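Local coordinates for NEQ011 (Nanoarchaeum equitans Kin4-M, PDB 6GQ8), which reduces superoxide to hydrogen peroxide at a mononuclear iron centre, acting as a superoxide reductase of the neelaredoxin type, at the interface of chains A and B and the interface of chains A and C. Coordinates in Å, arbitrary orientation; residue numbers count along the deposited sequence, not the author numbering. Chains: chain A/B/C, NEQ011.

Chain A meets chain B at contact 1 and chain C at contacts 2 and 3, within a deposited assembly of four copies. Contacts 2 and 3 share A:Gly101 and their C-alpha centres lie about 6 Å apart, making them adjoining parts of one two-fold interface. Contact 1 belongs to a different two-fold, its centre about 17 Å from that of contact 2 and 15 Å from that of contact 3. All three include residues that are iron ligands or their neighbours in sequence, and contact 3 also draws on strands 43-52, 58-65 and 89-97. Together they plausibly help to hold the four-copy assembly together.

Contact 1: the interface of chains A and B. Residues chain A 39-40; chain B 39-40.
A:Pro39 and B:Pro39 face each other near a two-fold axis, in the loops that precede strand 43-52 of each chain. The apolar part of the contact is made by the pyrrolidine rings, whose CB corners point at one another, A:Pro39 CB lying 4.0 Å from B:Pro39 CB. The interface is two-fold symmetric, so each contact has its twin with the chains exchanged.

The second kind of contact sets a serine hydroxyl against an aliphatic ring edge, once on each side. A:Ser40 OG rests on the CB-CG edge of B:Pro39, 3.5 Å from CB, and touches both carbons about equally. Its twin, B:Ser40 OG, meets the same edge of A:Pro39. Each hydroxyl stands beside its own backbone N and anti to the carbonyl carbon (chi1 -62°), which turns the oxygen towards the opposite proline. These are van der Waals contacts of an oxygen with carbon, and each proline is thus touched by both the proline and the serine of its partner.

The patch is small and is adjacent in sequence to an iron ligand, since His41 follows A:Ser40 and B:Ser40 in their chains. The pairing may therefore steady the ligand loop of each chain, provided that the deposited assembly is the biological one. In the other half of the pair, B:Ser40 OG lies 3.6 Å from A:Pro39 CG.

Contact 2: the interface of chains A and C. Residues chain A 3, 99-101; chain C 56.
The ammonium group of A:Lys3 reaches across to the carboxylate of C:Glu56, with A:Lys3 NZ donating a hydrogen bond of 2.6 Å to C:Glu56 OE2 that is also a salt bridge. The nitrogen approaches from above the carboxylate plane, 39° out of it. The lysine chain is extended beyond CG, and the two side chains cross at about a right angle. This brings the aliphatic end of the lysine against the acid as well, A:Lys3 CE lying 3.7 Å from C:Glu56 CD.

A bend at the second torsion of C:Glu56 (chi2 -73°) swings the carboxylate towards the lysine and leaves CB and CG packed against the backbone of A:Leu99 to A:Gly101. There C:Glu56 CG packs 3.5 Å from A:Leu99 O, the carbonyl oxygen, and 3.8 Å from A:His100 CA. The other carboxylate oxygen, C:Glu56 OE1, sits 3.4 Å from A:His100 O, a contact between two oxygens and not a bond.

A:His100 is an iron ligand, and its imidazole carries A:Leu99 CB over one face. The glutamate of chain C thus abuts the ligand-bearing loop and may help to hold it in place, while the charged pair ties strand 2-3 of one subunit to its neighbour, probably supporting the tetramer.

Contact 3: the interface of chains A and C. Residues chain A 44-45, 96, 101-102; chain C 49, 57-59.
A direct hydrogen bond joins A:Tyr96 and C:His59: the backbone N of C:His59 donates to the tyrosine hydroxyl OH at 2.8 Å, nearly straight (168° at H). A second runs from the indole A:Trp45 NE1 to the imidazole C:His59 ND1, 3.0 Å. It is more bent, the indole nitrogen lying in the imidazole plane while ND1 is tilted from the indole plane. Acceptance at ND1 probably helps to set how the imidazole is turned.

Among the ring contacts, the indole and imidazole meet edge to face, their planes 69° apart. C:His59 CB lies over the face of A:Tyr96, 3.9 Å from the ring centroid. With CG anti to its backbone N (chi1 173°), the tyrosine extends across the interface to receive these groups. C:Tyr49 adds its hydroxyl at the rim of A:Trp45, and A:Leu102 CD1 lies over one face of the C:Tyr49 ring, towards its CE1-CZ rim, 3.7 Å from CE1.

Water 2 joins A:Tyr96 OH to the carbonyl oxygen of C:His59, and water 1 joins the same hydroxyl to C:Thr58 OG1. The contact fastens strand 58-65 of chain C to strands 43-52 and 89-97 of chain A in the probable tetramer. Water 3 bridges A:Gly101 N, at 3.1 Å, to the O atom of the poorly ordered C:Pro57.

Contact 1: the interface of chains A and B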
loop_
_atom_site.group_PDB
_atom_site.type_symbol
_atom_site.label_atom_id
_atom_site.label_comp_id
_atom_site.label_asym_id
_atom_site.label_seq_id
_atom_site.Cartn_x
_atom_site.Cartn_y
_atom_site.Cartn_z
ATOM N N PRO A 39 -13.432 -4.057 -13.598
ATOM C CA PRO A 39 -13.696 -3.630 -12.214
ATOM C C PRO A 39 -13.893 -4.784 -11.246
ATOM O O PRO A 39 -13.373 -4.739 -10.122
ATOM C CB PRO A 39 -14.962 -2.776 -12.355
ATOM C CG PRO A 39 -14.880 -2.231 -13.745
ATOM C CD PRO A 39 -14.278 -3.336 -14.569
ATOM N N SER A 40 -14.600 -5.835 -11.660
ATOM C CA SER A 40 -14.891 -6.969 -10.792
ATOM C C SER A 40 -13.939 -8.143 -10.996
ATOM O O SER A 40 -14.167 -9.214 -10.424
ATOM C CB SER A 40 -16.337 -7.428 -10.981
ATOM O OG SER A 40 -17.239 -6.398 -10.615
ATOM N N PRO B 39 -18.021 -1.898 -7.341
ATOM C CA PRO B 39 -16.768 -2.154 -8.072
ATOM C C PRO B 39 -16.270 -0.951 -8.854
ATOM O O PRO B 39 -15.058 -0.699 -8.887
ATOM C CB PRO B 39 -17.139 -3.329 -8.985
ATOM C CG PRO B 39 -18.208 -4.047 -8.229
ATOM C CD PRO B 39 -19.010 -2.971 -7.551
ATOM N N SER B 40 -17.166 -0.188 -9.478
ATOM C CA SER B 40 -16.781 0.961 -10.288
ATOM C C SER B 40 -16.895 2.288 -9.545
ATOM O O SER B 40 -16.695 3.343 -10.155
ATOM C CB SER B 40 -17.619 1.011 -11.568
ATOM O OG SER B 40 -17.405 -0.145 -12.358
#

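Contact 2: the interface of chains A and C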
loop_
_atom_site.group_PDB
_atom_site.type_symbol
_atom_site.label_atom_id
_atom_site.label_comp_id
_atom_site.label_asym_id
_atom_site.label_seq_id
_atom_site.Cartn_x
_atom_site.Cartn_y
_atom_site.Cartn_z
ATOM N N LYS A 3 -1.242 -20.097 -3.971
ATOM C CA LYS A 3 -1.080 -21.117 -4.999
ATOM C C LYS A 3 0.304 -21.015 -5.625
ATOM O O LYS A 3 0.692 -19.956 -6.131
ATOM C CB LYS A 3 -2.153 -20.999 -6.082
ATOM C CG LYS A 3 -3.568 -21.254 -5.599
ATOM C CD LYS A 3 -4.559 -21.013 -6.719
ATOM C CE LYS A 3 -5.988 -20.995 -6.221
ATOM N NZ LYS A 3 -6.936 -20.685 -7.331
ATOM N N LEU A 99 -10.657 -12.374 -7.970
ATOM C CA LEU A 99 -11.534 -13.534 -7.993
ATOM C C LEU A 99 -10.831 -14.849 -7.702
ATOM O O LEU A 99 -11.463 -15.757 -7.157
ATOM C CB LEU A 99 -12.236 -13.653 -9.357
ATOM C CG LEU A 99 -13.282 -12.597 -9.712
ATOM C CD1 LEU A 99 -13.978 -12.958 -11.017
ATOM C CD2 LEU A 99 -14.296 -12.445 -8.592
ATOM N N HIS A 100 -9.545 -14.980 -8.035
ATOM C CA HIS A 100 -8.865 -16.269 -7.970
ATOM C C HIS A 100 -7.718 -16.286 -6.964
ATOM O O HIS A 100 -6.817 -17.125 -7.071
ATOM C CB HIS A 100 -8.387 -16.674 -9.362
ATOM C CG HIS A 100 -9.486 -16.708 -10.377
ATOM N ND1 HIS A 100 -9.631 -15.745 -11.353
ATOM C CD2 HIS A 100 -10.519 -17.568 -10.541
ATOM C CE1 HIS A 100 -10.693 -16.024 -12.088
ATOM N NE2 HIS A 100 -11.251 -17.124 -11.616
ATOM N N GLY A 101 -7.727 -15.373 -5.996
ATOM C CA GLY A 101 -6.849 -15.505 -4.852
ATOM C C GLY A 101 -5.416 -15.089 -5.140
ATOM O O GLY A 101 -5.140 -14.248 -5.999
ATOM N N GLU C 56 -11.983 -18.817 -2.754
ATOM C CA GLU C 56 -10.672 -18.194 -2.768
ATOM C C GLU C 56 -10.581 -17.129 -1.678
ATOM O O GLU C 56 -11.594 -16.537 -1.293
ATOM C CB GLU C 56 -10.406 -17.553 -4.127
ATOM C CG GLU C 56 -10.394 -18.520 -5.299
ATOM C CD GLU C 56 -9.150 -19.386 -5.335
ATOM O OE1 GLU C 56 -8.161 -19.043 -4.653
ATOM O OE2 GLU C 56 -9.163 -20.409 -6.050
#

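Contact 3: the interface of chains A and C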
loop_
_atom_site.group_PDB
_atom_site.type_symbol
_atom_site.label_atom_id
_atom_site.label_comp_id
_atom_site.label_asym_id
_atom_site.label_seq_id
_atom_site.Cartn_x
_atom_site.Cartn_y
_atom_site.Cartn_z
ATOM N N GLN A 44 -4.683 -6.977 -8.796
ATOM C CA GLN A 44 -4.695 -5.763 -7.989
ATOM C C GLN A 44 -3.301 -5.323 -7.560
ATOM O O GLN A 44 -3.003 -4.125 -7.576
ATOM C CB GLN A 44 -5.581 -5.963 -6.758
ATOM C CG GLN A 44 -6.028 -4.672 -6.096
ATOM C CD GLN A 44 -7.079 -4.908 -5.025
ATOM O OE1 GLN A 44 -6.758 -5.294 -3.900
ATOM N NE2 GLN A 44 -8.345 -4.692 -5.375
ATOM N N TRP A 45 -2.436 -6.258 -7.171
ATOM C CA TRP A 45 -1.132 -5.874 -6.647
ATOM C C TRP A 45 -0.163 -7.042 -6.745
ATOM O O TRP A 45 -0.556 -8.191 -6.961
ATOM C CB TRP A 45 -1.238 -5.384 -5.197
ATOM C CG TRP A 45 -1.925 -6.334 -4.254
ATOM C CD1 TRP A 45 -3.235 -6.291 -3.852
ATOM C CD2 TRP A 45 -1.340 -7.457 -3.585
ATOM N NE1 TRP A 45 -3.495 -7.316 -2.977
ATOM C CE2 TRP A 45 -2.347 -8.042 -2.790
ATOM C CE3 TRP A 45 -0.056 -8.016 -3.566
ATOM C CZ2 TRP A 45 -2.115 -9.167 -1.999
ATOM C CZ3 TRP A 45 0.173 -9.131 -2.781
ATOM C CH2 TRP A 45 -0.853 -9.696 -2.009
ATOM N N TYR A 96 -2.121 -10.892 -6.519
ATOM C CA TYR A 96 -3.485 -11.092 -6.052
ATOM C C TYR A 96 -4.467 -10.782 -7.167
ATOM O O TYR A 96 -4.404 -9.710 -7.776
ATOM C CB TYR A 96 -3.794 -10.214 -4.836
ATOM C CG TYR A 96 -5.247 -10.253 -4.406
ATOM C CD1 TYR A 96 -5.780 -11.380 -3.799
ATOM C CD2 TYR A 96 -6.077 -9.158 -4.595
ATOM C CE1 TYR A 96 -7.105 -11.421 -3.396
ATOM C CE2 TYR A 96 -7.405 -9.190 -4.198
ATOM C CZ TYR A 96 -7.912 -10.325 -3.600
ATOM O OH TYR A 96 -9.232 -10.363 -3.202
ATOM N N GLY A 101 -7.727 -15.373 -5.996
ATOM C CA GLY A 101 -6.849 -15.505 -4.852
ATOM C C GLY A 101 -5.416 -15.089 -5.140
ATOM O O GLY A 101 -5.140 -14.248 -5.999
ATOM N N LEU A 102 -4.495 -15.701 -4.401
ATOM C CA LEU A 102 -3.088 -15.334 -4.392
ATOM C C LEU A 102 -2.250 -16.379 -5.119
ATOM O O LEU A 102 -2.531 -17.579 -5.059
ATOM C CB LEU A 102 -2.582 -15.171 -2.956
ATOM C CG LEU A 102 -3.268 -14.068 -2.152
ATOM C CD1 LEU A 102 -3.279 -14.394 -0.667
ATOM C CD2 LEU A 102 -2.565 -12.750 -2.401
ATOM N N TYR C 49 -7.347 -10.998 5.157
ATOM C CA TYR C 49 -8.108 -11.724 4.156
ATOM C C TYR C 49 -9.298 -12.408 4.813
ATOM O O TYR C 49 -9.299 -12.693 6.013
ATOM C CB TYR C 49 -7.251 -12.780 3.447
ATOM C CG TYR C 49 -6.019 -12.244 2.756
ATOM C CD1 TYR C 49 -6.043 -11.927 1.405
ATOM C CD2 TYR C 49 -4.826 -12.071 3.449
ATOM C CE1 TYR C 49 -4.920 -11.448 0.764
ATOM C CE2 TYR C 49 -3.694 -11.588 2.815
ATOM C CZ TYR C 49 -3.748 -11.278 1.471
ATOM O OH TYR C 49 -2.629 -10.800 0.827
ATOM N N PRO C 57 -9.381 -16.872 -1.159
ATOM C CA PRO C 57 -9.226 -15.794 -0.174
ATOM C C PRO C 57 -9.485 -14.437 -0.813
ATOM O O PRO C 57 -8.937 -14.119 -1.870
ATOM C CB PRO C 57 -7.768 -15.933 0.282
ATOM C CG PRO C 57 -7.087 -16.645 -0.843
ATOM C CD PRO C 57 -8.113 -17.578 -1.412
ATOM N N THR C 58 -10.327 -13.640 -0.162
ATOM C CA THR C 58 -10.638 -12.288 -0.607
ATOM C C THR C 58 -9.889 -11.292 0.267
ATOM O O THR C 58 -10.007 -11.327 1.497
ATOM C CB THR C 58 -12.140 -12.007 -0.539
ATOM O OG1 THR C 58 -12.839 -12.844 -1.472
ATOM C CG2 THR C 58 -12.423 -10.543 -0.855
ATOM N N HIS C 59 -9.119 -10.412 -0.367
ATOM C CA HIS C 59 -8.384 -9.386 0.362
ATOM C C HIS C 59 -9.362 -8.356 0.917
ATOM O O HIS C 59 -10.113 -7.733 0.159
ATOM C CB HIS C 59 -7.360 -8.725 -0.559
ATOM C CG HIS C 59 -6.213 -8.092 0.163
ATOM N ND1 HIS C 59 -5.103 -7.602 -0.491
ATOM C CD2 HIS C 59 -5.999 -7.875 1.483
ATOM C CE1 HIS C 59 -4.254 -7.109 0.394
ATOM N NE2 HIS C 59 -4.775 -7.262 1.599
HETATM O O HOH W 1 -11.701 -12.347 -3.820
HETATM O O HOH W 2 -10.280 -8.027 -2.720
HETATM O O HOH W 3 -9.736 -13.479 -4.678
#